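Local coordinates for flagellar basal body rod modification protein (PDB 4ZZF) that is probably required for flagellar hook formation, where it may act as a scaffolding protein, and is represented here by a fragment that includes its Ig-like domain, at residues Ile44-Glu49 against Leu53-Pro58; Lys66-Phe71 against Glu112-Ile117; Asp74-Asn77 against Glu81-Pro84. All blocks are in the same frame, centred on the assembly; numbering follows the deposited sequence.

Interactions 1 and 3 lie on the same side of the chain's centre, about 11 Å apart between centres, within the range of the FlgD Ig-like domain. They touch directly: K55 NZ of the hairpin probably bonds N77 O and T76 OG1 of the loop, 3.0 Å each, and V54 CG1 packs on V83 CG1 at 3.7 Å. Interaction 2 lies on the opposite side of the chain's centre, about 21 Å from interaction 1 between centres, where the strand 67-73 meets the segment leading into strand 115-119. Strand 67-73 nevertheless links all three: its F71 touches I44 through CD1 atoms 3.7 Å apart, and D74 follows its end.

Interaction 1: Ile44-Glu49 against Leu53-Pro58; sequences IQILNE and LVKTIP
I46 and I57 both carry CG1 beside the backbone N with an extended chain beyond it (chi2 179° in each), and this brings their CD1 methyls to 4.1 Å from one another on a shared face of the hairpin. K55, next to I46 on that face, starts in the same direction: its CB sits 4.0 Å from I46 CD1, and the chain then bends so that NZ can reach T76 and N77 of the neighbouring loop. Branched, apolar isoleucines suit this face because Y88 of the paired strand 86-94 and W73 of strand 67-73, in another sheet, pack against I46, while F27 and F71 meet I44. On the other face L53 and L47 meet: L53 CG lies anti to its backbone N (chi1 -177°), which carries CD1 across the strands to L47 CD1 at 3.8 Å and to the CB of Q45.

The backbones run antiparallel. I44 and I57 form a hydrogen-bonded pair with two bonds, I44 N to I57 O at 2.7 Å and I57 N to I44 O at 2.9 Å. I46 N then bonds K55 O almost straight, with an N-H...O angle of 170°. Beyond this the regular pattern breaks, since I46 O accepts from two successive amides: V54 N, which meets the oxygen head-on at 2.8 Å, and K55 N, which uses a lone pair in the carbonyl plane over a longer 3.2 Å. The extra residue V54 is turned out of the alternation, and its side chain packs on W73 and V83. N48 OD1 accepts from the amides of N50 and E52, spanning the turn. Two residues facing one across an antiparallel pair define a classic beta bulge, here in a hairpin of the Ig-like domain.

Interaction 2: Lys66-Phe71 against Glu112-Ile117; sequences KGYINF and EVESVI
A single side-chain-to-backbone hydrogen bond, with one flank of packing beside it, joins Y68 of strand 67-73 to the segment E112-E114 that leads into strand 115-119. It is a small surface contact between the Ig-like domain and the segment just before the three-stranded sheet. The phenol OH donates to E112 O at 2.6 Å, and that oxygen lies at the edge of the ring, in its plane. The donor is tilted 30° from the plane of the carbonyl. A long, rigid side chain with a polar end suits this place, for tyrosine can reach from the strand to the E112 carbonyl and still offer a hydroxyl.

The CB of Y68 already heads toward the partner segment, and chi1 of -73° puts CG beside the backbone N. There the E114 side chain runs past that of Y68 in the opposite direction, E114 CD lying 3.8 Å from Y68 CE2, with the ring and carboxylate planes 48° apart. The approach is oblique, and the extended chain of E114 allows it while OE1 accepts from G128 N. F30 meets the Y68 ring edge-to-face and M127 also touches it. Further along, V116 and I117 pair antiparallel with a strand of the second subunit, continuing the sheet across the interface. E114 and S115 both face R126, forming a classic beta bulge where strand 115-119 begins.

Interaction 3: Asp74-Asn77 against Glu81-Pro84; sequences DGTN and EKVP
N77 can be followed outward against E81 and V83. Its CB rests 3.7 Å from V83 CG1, an apolar touch at the base. CG stands between the backbone N and the carbonyl carbon (chi1 60°), which folds the amide back over the loop and brings CG to 3.5 Å from E81 O. OD1 accepts from E81 N at 3.0 Å, the donor standing 39° above the carbonyl plane, and takes further bonds from the amides of K79 and G80. ND2, at the tip, crosses the E81 side chain obliquely, 3.5 Å from OE1, long for a hydrogen bond. Asparagine suits this place because a short side chain carrying a carbonyl can collect the amides of the tight turn that follows it.

The backbones add two bonds, N77 N to E81 O and V83 N to G75 O, the latter 3.0 Å long and with an N-H...O angle of 169°. G75 has positive phi, a conformation glycine adopts readily. Before it, D74 OD1 accepts from T76 N in an Asx turn and also from T76 OG1, both from the same face of the carboxylate. K82 stretches past D74 O and gives its NZ to N22 O.

With three amides converging on N77 OD1 and two donors on D74 OD1, these oxygens gather several bonds each, so side chains as well as backbone pairing probably help to fix the shape of this loop, which has no regular strand.

Interaction 1: Ile44-Glu49 against Leu53-Pro58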
loop_
_atom_site.group_PDB
_atom_site.type_symbol
_atom_site.label_atom_id
_atom_site.label_comp_id
_atom_site.label_asym_id
_atom_site.label_seq_id
_atom_site.Cartn_x
_atom_site.Cartn_y
_atom_site.Cartn_z
ATOM N N ILE A 44 -33.577 1.322 -4.246
ATOM C CA ILE A 44 -33.093 2.550 -3.605
ATOM C C ILE A 44 -34.178 3.212 -2.754
ATOM O O ILE A 44 -35.328 3.332 -3.193
ATOM C CB ILE A 44 -32.638 3.570 -4.662
ATOM C CG1 ILE A 44 -31.485 3.012 -5.488
ATOM C CG2 ILE A 44 -32.286 4.905 -4.019
ATOM C CD1 ILE A 44 -31.211 3.809 -6.758
ATOM N N GLN A 45 -33.832 3.649 -1.548
ATOM C CA GLN A 45 -34.759 4.457 -0.759
ATOM C C GLN A 45 -34.240 5.895 -0.627
ATOM O O GLN A 45 -33.058 6.115 -0.339
ATOM C CB GLN A 45 -34.983 3.863 0.640
ATOM C CG GLN A 45 -35.519 2.432 0.675
ATOM C CD GLN A 45 -34.444 1.378 0.343
ATOM O OE1 GLN A 45 -33.308 1.444 0.840
ATOM N NE2 GLN A 45 -34.802 0.407 -0.502
ATOM N N ILE A 46 -35.129 6.867 -0.826
ATOM C CA ILE A 46 -34.804 8.272 -0.608
ATOM C C ILE A 46 -35.590 8.831 0.575
ATOM O O ILE A 46 -36.818 8.831 0.576
ATOM C CB ILE A 46 -35.084 9.088 -1.855
ATOM C CG1 ILE A 46 -34.431 8.405 -3.064
ATOM C CG2 ILE A 46 -34.581 10.518 -1.670
ATOM C CD1 ILE A 46 -34.648 9.112 -4.389
ATOM N N LEU A 47 -34.869 9.303 1.586
ATOM C CA LEU A 47 -35.478 9.756 2.830
ATOM C C LEU A 47 -35.248 11.257 3.001
ATOM O O LEU A 47 -34.237 11.783 2.512
ATOM C CB LEU A 47 -34.888 9.005 4.028
ATOM C CG LEU A 47 -35.223 7.524 4.311
ATOM C CD1 LEU A 47 -35.091 6.657 3.099
ATOM C CD2 LEU A 47 -34.311 6.986 5.405
ATOM N N ASN A 48 -36.168 11.946 3.688
ATOM C CA ASN A 48 -35.970 13.365 3.970
ATOM C C ASN A 48 -35.176 13.533 5.258
ATOM O O ASN A 48 -34.768 12.535 5.868
ATOM C CB ASN A 48 -37.309 14.127 4.032
ATOM C CG ASN A 48 -38.159 13.790 5.263
ATOM O OD1 ASN A 48 -37.685 13.239 6.262
ATOM N ND2 ASN A 48 -39.434 14.161 5.194
ATOM N N GLU A 49 -34.980 14.781 5.688
ATOM C CA GLU A 49 -34.109 15.056 6.826
ATOM C C GLU A 49 -34.624 14.452 8.127
ATOM O O GLU A 49 -33.874 14.313 9.091
ATOM C CB GLU A 49 -33.895 16.564 6.990
ATOM C CG GLU A 49 -32.628 17.070 6.269
ATOM C CD GLU A 49 -31.362 16.252 6.607
ATOM O OE1 GLU A 49 -31.050 16.087 7.814
ATOM O OE2 GLU A 49 -30.684 15.758 5.669
ATOM N N LEU A 53 -39.506 8.209 4.584
ATOM C CA LEU A 53 -39.395 7.727 3.219
ATOM C C LEU A 53 -40.164 8.604 2.244
ATOM O O LEU A 53 -41.364 8.789 2.372
ATOM C CB LEU A 53 -39.898 6.291 3.128
ATOM C CG LEU A 53 -39.771 5.613 1.764
ATOM C CD1 LEU A 53 -38.320 5.506 1.408
ATOM C CD2 LEU A 53 -40.417 4.236 1.794
ATOM N N VAL A 54 -39.470 9.127 1.250
ATOM C CA VAL A 54 -40.098 9.987 0.265
ATOM C C VAL A 54 -40.273 9.294 -1.097
ATOM O O VAL A 54 -41.277 9.489 -1.787
ATOM C CB VAL A 54 -39.281 11.289 0.125
ATOM C CG1 VAL A 54 -39.335 11.844 -1.288
ATOM C CG2 VAL A 54 -39.776 12.299 1.134
ATOM N N LYS A 55 -39.310 8.464 -1.471
ATOM C CA LYS A 55 -39.309 7.841 -2.792
ATOM C C LYS A 55 -38.612 6.486 -2.752
ATOM O O LYS A 55 -37.656 6.292 -1.991
ATOM C CB LYS A 55 -38.621 8.756 -3.808
ATOM C CG LYS A 55 -38.642 8.266 -5.243
ATOM C CD LYS A 55 -40.058 8.304 -5.789
ATOM C CE LYS A 55 -40.076 8.603 -7.283
ATOM N NZ LYS A 55 -41.434 9.046 -7.739
ATOM N N THR A 56 -39.100 5.555 -3.567
ATOM C CA THR A 56 -38.458 4.264 -3.734
ATOM C C THR A 56 -38.235 4.058 -5.212
ATOM O O THR A 56 -39.145 4.255 -6.020
ATOM C CB THR A 56 -39.298 3.098 -3.152
ATOM O OG1 THR A 56 -39.439 3.275 -1.745
ATOM C CG2 THR A 56 -38.604 1.775 -3.386
ATOM N N ILE A 57 -37.008 3.694 -5.561
ATOM C CA ILE A 57 -36.652 3.380 -6.928
ATOM C C ILE A 57 -36.202 1.927 -7.010
ATOM O O ILE A 57 -35.206 1.556 -6.383
ATOM C CB ILE A 57 -35.532 4.294 -7.430
ATOM C CG1 ILE A 57 -35.911 5.761 -7.220
ATOM C CG2 ILE A 57 -35.199 4.010 -8.885
ATOM C CD1 ILE A 57 -34.839 6.704 -7.673
ATOM N N PRO A 58 -36.934 1.095 -7.776
ATOM C CA PRO A 58 -36.594 -0.330 -7.919
ATOM C C PRO A 58 -35.263 -0.566 -8.642
ATOM O O PRO A 58 -34.982 0.082 -9.649
ATOM C CB PRO A 58 -37.768 -0.891 -8.744
ATOM C CG PRO A 58 -38.329 0.289 -9.470
ATOM C CD PRO A 58 -38.154 1.451 -8.519
#

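Interaction 2: Lys66-Phe71 against Glu112-Ile117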
loop_
_atom_site.group_PDB
_atom_site.type_symbol
_atom_site.label_atom_id
_atom_site.label_comp_id
_atom_site.label_asym_id
_atom_site.label_seq_id
_atom_site.Cartn_x
_atom_site.Cartn_y
_atom_site.Cartn_z
ATOM N N LYS A 66 -22.352 -3.914 -11.130
ATOM C CA LYS A 66 -21.638 -3.698 -9.870
ATOM C C LYS A 66 -20.772 -2.436 -9.936
ATOM O O LYS A 66 -20.613 -1.844 -11.003
ATOM C CB LYS A 66 -20.759 -4.900 -9.520
ATOM C CG LYS A 66 -19.525 -5.050 -10.396
ATOM C CD LYS A 66 -18.695 -6.283 -9.985
ATOM C CE LYS A 66 -18.013 -6.053 -8.641
ATOM N NZ LYS A 66 -17.353 -7.267 -8.072
ATOM N N GLY A 67 -20.201 -2.033 -8.803
ATOM C CA GLY A 67 -19.391 -0.827 -8.762
ATOM C C GLY A 67 -20.276 0.402 -8.665
ATOM O O GLY A 67 -21.376 0.333 -8.117
ATOM N N TYR A 68 -19.789 1.527 -9.183
ATOM C CA TYR A 68 -20.545 2.774 -9.176
ATOM C C TYR A 68 -21.581 2.784 -10.291
ATOM O O TYR A 68 -21.256 2.564 -11.451
ATOM C CB TYR A 68 -19.614 3.977 -9.329
ATOM C CG TYR A 68 -18.784 4.283 -8.092
ATOM C CD1 TYR A 68 -19.359 4.869 -6.970
ATOM C CD2 TYR A 68 -17.427 4.007 -8.060
ATOM C CE1 TYR A 68 -18.606 5.160 -5.847
ATOM C CE2 TYR A 68 -16.667 4.293 -6.954
ATOM C CZ TYR A 68 -17.254 4.863 -5.850
ATOM O OH TYR A 68 -16.484 5.123 -4.752
ATOM N N ILE A 69 -22.830 3.047 -9.934
ATOM C CA ILE A 69 -23.893 3.188 -10.923
ATOM C C ILE A 69 -24.535 4.569 -10.759
ATOM O O ILE A 69 -24.779 5.008 -9.633
ATOM C CB ILE A 69 -24.952 2.071 -10.775
ATOM C CG1 ILE A 69 -24.285 0.697 -10.859
ATOM C CG2 ILE A 69 -26.029 2.175 -11.861
ATOM C CD1 ILE A 69 -25.226 -0.464 -10.548
ATOM N N ASN A 70 -24.794 5.262 -11.868
ATOM C CA ASN A 70 -25.401 6.594 -11.792
ATOM C C ASN A 70 -26.911 6.547 -11.940
ATOM O O ASN A 70 -27.447 5.829 -12.773
ATOM C CB ASN A 70 -24.814 7.524 -12.846
ATOM C CG ASN A 70 -23.314 7.592 -12.767
ATOM O OD1 ASN A 70 -22.754 7.994 -11.748
ATOM N ND2 ASN A 70 -22.650 7.182 -13.831
ATOM N N PHE A 71 -27.590 7.311 -11.103
ATOM C CA PHE A 71 -29.037 7.339 -11.102
ATOM C C PHE A 71 -29.527 8.771 -11.198
ATOM O O PHE A 71 -28.750 9.712 -11.017
ATOM C CB PHE A 71 -29.593 6.688 -9.839
ATOM C CG PHE A 71 -29.156 5.256 -9.637
ATOM C CD1 PHE A 71 -29.888 4.213 -10.179
ATOM C CD2 PHE A 71 -28.024 4.963 -8.887
ATOM C CE1 PHE A 71 -29.500 2.901 -9.974
ATOM C CE2 PHE A 71 -27.625 3.656 -8.682
ATOM C CZ PHE A 71 -28.362 2.622 -9.229
ATOM N N GLU A 112 -15.402 2.553 -3.401
ATOM C CA GLU A 112 -13.992 2.446 -3.692
ATOM C C GLU A 112 -13.393 3.811 -3.973
ATOM O O GLU A 112 -13.983 4.629 -4.677
ATOM C CB GLU A 112 -13.751 1.522 -4.872
ATOM C CG GLU A 112 -12.274 1.251 -5.100
ATOM C CD GLU A 112 -12.024 0.213 -6.185
ATOM O OE1 GLU A 112 -12.784 0.186 -7.181
ATOM O OE2 GLU A 112 -11.062 -0.568 -6.030
ATOM N N VAL A 113 -12.221 4.062 -3.407
ATOM C CA VAL A 113 -11.491 5.267 -3.746
ATOM C C VAL A 113 -10.728 5.058 -5.032
ATOM O O VAL A 113 -9.782 4.277 -5.076
ATOM C CB VAL A 113 -10.527 5.671 -2.643
ATOM C CG1 VAL A 113 -9.791 6.947 -3.048
ATOM C CG2 VAL A 113 -11.292 5.846 -1.330
ATOM N N GLU A 114 -11.134 5.759 -6.082
ATOM C CA GLU A 114 -10.578 5.519 -7.402
ATOM C C GLU A 114 -9.326 6.344 -7.677
ATOM O O GLU A 114 -8.485 5.961 -8.487
ATOM C CB GLU A 114 -11.632 5.803 -8.466
ATOM C CG GLU A 114 -12.860 4.921 -8.325
ATOM C CD GLU A 114 -13.927 5.250 -9.340
ATOM O OE1 GLU A 114 -14.427 6.394 -9.319
ATOM O OE2 GLU A 114 -14.256 4.367 -10.161
ATOM N N SER A 115 -9.199 7.483 -7.014
ATOM C CA SER A 115 -7.990 8.274 -7.155
ATOM C C SER A 115 -7.940 9.263 -6.018
ATOM O O SER A 115 -8.945 9.505 -5.362
ATOM C CB SER A 115 -7.940 8.994 -8.516
ATOM O OG SER A 115 -8.694 10.188 -8.509
ATOM N N VAL A 116 -6.756 9.804 -5.769
ATOM C CA VAL A 116 -6.585 10.915 -4.845
ATOM C C VAL A 116 -6.150 12.124 -5.648
ATOM O O VAL A 116 -5.202 12.049 -6.420
ATOM C CB VAL A 116 -5.555 10.609 -3.741
ATOM C CG1 VAL A 116 -5.118 11.893 -3.034
ATOM C CG2 VAL A 116 -6.131 9.630 -2.749
ATOM N N ILE A 117 -6.865 13.226 -5.475
ATOM C CA ILE A 117 -6.590 14.455 -6.193
ATOM C C ILE A 117 -6.063 15.510 -5.248
ATOM O O ILE A 117 -6.618 15.707 -4.169
ATOM C CB ILE A 117 -7.847 15.010 -6.860
ATOM C CG1 ILE A 117 -8.398 14.018 -7.869
ATOM C CG2 ILE A 117 -7.556 16.356 -7.519
ATOM C CD1 ILE A 117 -9.735 14.434 -8.403
#

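Interaction 3: Asp74-Asn77 against Glu81-Pro84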
loop_
_atom_site.group_PDB
_atom_site.type_symbol
_atom_site.label_atom_id
_atom_site.label_comp_id
_atom_site.label_asym_id
_atom_site.label_seq_id
_atom_site.Cartn_x
_atom_site.Cartn_y
_atom_site.Cartn_z
ATOM N N ASP A 74 -36.236 12.620 -10.066
ATOM C CA ASP A 74 -36.915 13.821 -10.569
ATOM C C ASP A 74 -37.385 14.726 -9.441
ATOM O O ASP A 74 -37.916 15.802 -9.686
ATOM C CB ASP A 74 -38.105 13.452 -11.472
ATOM C CG ASP A 74 -39.140 12.570 -10.776
ATOM O OD1 ASP A 74 -39.185 12.536 -9.529
ATOM O OD2 ASP A 74 -39.921 11.905 -11.486
ATOM N N GLY A 75 -37.186 14.283 -8.207
ATOM C CA GLY A 75 -37.560 15.075 -7.055
ATOM C C GLY A 75 -39.014 14.918 -6.653
ATOM O O GLY A 75 -39.532 15.726 -5.875
ATOM N N THR A 76 -39.674 13.882 -7.171
ATOM C CA THR A 76 -41.063 13.598 -6.801
ATOM C C THR A 76 -41.162 12.499 -5.747
ATOM O O THR A 76 -40.298 11.616 -5.653
ATOM C CB THR A 76 -41.917 13.187 -8.025
ATOM O OG1 THR A 76 -41.445 11.938 -8.551
ATOM C CG2 THR A 76 -41.858 14.263 -9.116
ATOM N N ASN A 77 -42.212 12.570 -4.937
ATOM C CA ASN A 77 -42.525 11.476 -4.031
ATOM C C ASN A 77 -43.311 10.391 -4.769
ATOM O O ASN A 77 -43.412 10.400 -6.007
ATOM C CB ASN A 77 -43.288 11.968 -2.794
ATOM C CG ASN A 77 -44.614 12.647 -3.130
ATOM O OD1 ASN A 77 -45.158 12.498 -4.227
ATOM N ND2 ASN A 77 -45.144 13.393 -2.164
ATOM N N GLU A 81 -45.661 14.063 -6.772
ATOM C CA GLU A 81 -45.608 15.452 -6.296
ATOM C C GLU A 81 -44.169 15.884 -5.990
ATOM O O GLU A 81 -43.458 15.172 -5.287
ATOM C CB GLU A 81 -46.450 15.597 -5.032
ATOM C CG GLU A 81 -47.564 14.568 -4.917
ATOM C CD GLU A 81 -48.481 14.823 -3.728
ATOM O OE1 GLU A 81 -47.999 15.402 -2.724
ATOM O OE2 GLU A 81 -49.673 14.434 -3.793
ATOM N N LYS A 82 -43.737 17.042 -6.488
ATOM C CA LYS A 82 -42.383 17.507 -6.186
ATOM C C LYS A 82 -42.252 17.916 -4.725
ATOM O O LYS A 82 -43.006 18.755 -4.234
ATOM C CB LYS A 82 -41.973 18.660 -7.107
ATOM C CG LYS A 82 -41.698 18.196 -8.538
ATOM C CD LYS A 82 -40.587 18.995 -9.203
ATOM C CE LYS A 82 -40.241 18.402 -10.568
ATOM N NZ LYS A 82 -39.117 19.119 -11.245
ATOM N N VAL A 83 -41.280 17.308 -4.046
ATOM C CA VAL A 83 -41.089 17.450 -2.603
ATOM C C VAL A 83 -40.347 18.735 -2.224
ATOM O O VAL A 83 -39.721 19.364 -3.082
ATOM C CB VAL A 83 -40.316 16.252 -2.061
ATOM C CG1 VAL A 83 -41.078 14.957 -2.372
ATOM C CG2 VAL A 83 -38.912 16.232 -2.667
ATOM N N PRO A 84 -40.419 19.140 -0.938
ATOM C CA PRO A 84 -39.704 20.360 -0.527
ATOM C C PRO A 84 -38.198 20.294 -0.788
ATOM O O PRO A 84 -37.599 19.219 -0.724
ATOM C CB PRO A 84 -39.993 20.462 0.982
ATOM C CG PRO A 84 -40.597 19.154 1.371
ATOM C CD PRO A 84 -41.259 18.611 0.146
#